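Local structure of acyl-coa oxidase (Arabidopsis thaliana, 1W07) at the interface of chains A and B. The protein catalyses the FAD-dependent desaturation of long- and medium-chain acyl-CoAs to 2-trans-enoyl-CoAs in peroxisomes, passing the electrons to oxygen to give hydrogen peroxide. Numbering follows the deposited sequence. Chains: chain A/B, Acyl-coa oxidase.

The interface of chains A and B. Residues chain A 329, 332, 565; chain B 516-517, 520-521.
Two helices of chain A, 328-361 near its start and 548-566 near its end, meet the first turns of helix 516-538 of chain B, with A:His565 and B:Glu521 reaching toward each other tip to tip. The imidazole NE2 of A:His565 donates to the carboxylate oxygen OE2 of B:Glu521 over a short 2.6 Å, with an angle of 148° at the hydrogen. OE2 takes this bond on its syn side, while the second carboxylate oxygen of B:Glu521, OE1, lies 3.1 Å from NE2 of A:His565, so the ring nitrogen faces both oxygens but leans to OE2. The carboxyl carbon CD sits at the imidazole edge, and the planes of ring and carboxylate are turned 52° apart. B:Glu521 gets there with CG beside its backbone N and the chain extended beyond it. The carboxylate would favour a protonated imidazole, though the hydrogens are not seen.

OE2 of B:Glu521 also meets a water 2.7 Å away. That water also meets the amide nitrogen ND2 of A:Asn332 at 3.0 Å, which ties the carboxylate to both chain A helices. With CG anti to its backbone N (chi1 180°), A:Asn332 also lays its CB and amide end against the methyl of B:Ala517, ND2 of A:Asn332 lying 3.9 Å from CB of B:Ala517.

One helical turn back, A:Thr329 makes the apolar end of the patch. The methyl CG2 of A:Thr329 points at the chain B helix and packs 3.6 Å from CB of B:Leu516. The same CG2 of A:Thr329 lies 3.7 Å from CG2 of B:Val520, crossing the valine side chain at about a right angle. The hydroxyl OG1 is turned aside, near CD1 of B:Leu516.

The patch joins a polar clasp to a small aliphatic contact and recurs with the chains exchanged across the two-fold axis. Centred about 19 Å from the catalytic base B:Glu424, it appears to serve cohesion of the homodimer rather than chemistry.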
loop_
_atom_site.group_PDB
_atom_site.type_symbol
_atom_site.label_atom_id
_atom_site.label_comp_id
_atom_site.label_asym_id
_atom_site.label_seq_id
_atom_site.Cartn_x
_atom_site.Cartn_y
_atom_site.Cartn_z
ATOM N N THR A 329 -3.362 -0.406 -20.525
ATOM C CA THR A 329 -2.919 0.103 -19.233
ATOM C C THR A 329 -3.182 -0.973 -18.176
ATOM O O THR A 329 -2.353 -1.202 -17.290
ATOM C CB THR A 329 -3.651 1.425 -18.833
ATOM O OG1 THR A 329 -5.065 1.277 -19.031
ATOM C CG2 THR A 329 -3.145 2.602 -19.661
ATOM N N ASN A 332 -0.543 -3.586 -18.727
ATOM C CA ASN A 332 0.784 -3.129 -18.319
ATOM C C ASN A 332 0.913 -3.062 -16.793
ATOM O O ASN A 332 2.029 -3.010 -16.258
ATOM C CB ASN A 332 1.082 -1.762 -18.935
ATOM C CG ASN A 332 2.447 -1.236 -18.542
ATOM O OD1 ASN A 332 3.473 -1.872 -18.801
ATOM N ND2 ASN A 332 2.466 -0.073 -17.911
ATOM N N HIS A 565 12.027 -1.530 -18.795
ATOM C CA HIS A 565 11.318 -0.260 -18.927
ATOM C C HIS A 565 11.248 0.492 -17.597
ATOM O O HIS A 565 11.514 1.693 -17.535
ATOM C CB HIS A 565 9.897 -0.502 -19.422
ATOM C CG HIS A 565 9.114 0.754 -19.635
ATOM N ND1 HIS A 565 9.248 1.530 -20.765
ATOM C CD2 HIS A 565 8.207 1.384 -18.851
ATOM C CE1 HIS A 565 8.458 2.584 -20.668
ATOM N NE2 HIS A 565 7.815 2.519 -19.516
ATOM N N LEU B 516 -1.790 3.065 -25.028
ATOM C CA LEU B 516 -2.325 3.598 -23.772
ATOM C C LEU B 516 -1.280 3.783 -22.690
ATOM O O LEU B 516 -1.229 4.839 -22.063
ATOM C CB LEU B 516 -3.447 2.713 -23.216
ATOM C CG LEU B 516 -4.861 2.887 -23.762
ATOM C CD1 LEU B 516 -5.826 2.149 -22.860
ATOM C CD2 LEU B 516 -5.243 4.358 -23.817
ATOM N N ALA B 517 -0.457 2.760 -22.456
ATOM C CA ALA B 517 0.568 2.837 -21.422
ATOM C C ALA B 517 1.513 4.012 -21.693
ATOM O O ALA B 517 1.833 4.787 -20.792
ATOM C CB ALA B 517 1.356 1.494 -21.341
ATOM N N VAL B 520 -0.190 7.445 -20.960
ATOM C CA VAL B 520 -0.329 7.739 -19.543
ATOM C C VAL B 520 1.004 8.238 -18.974
ATOM O O VAL B 520 1.027 9.134 -18.116
ATOM C CB VAL B 520 -0.773 6.483 -18.751
ATOM C CG1 VAL B 520 -0.620 6.731 -17.254
ATOM C CG2 VAL B 520 -2.219 6.147 -19.096
ATOM N N GLU B 521 2.112 7.657 -19.423
ATOM C CA GLU B 521 3.425 8.081 -18.936
ATOM C C GLU B 521 3.721 9.522 -19.368
ATOM O O GLU B 521 4.283 10.298 -18.590
ATOM C CB GLU B 521 4.515 7.153 -19.454
ATOM C CG GLU B 521 4.720 5.925 -18.592
ATOM C CD GLU B 521 5.778 5.003 -19.149
ATOM O OE1 GLU B 521 6.865 5.496 -19.515
ATOM O OE2 GLU B 521 5.527 3.789 -19.212
HETATM O O HOH W 1 4.557 2.058 -17.423
#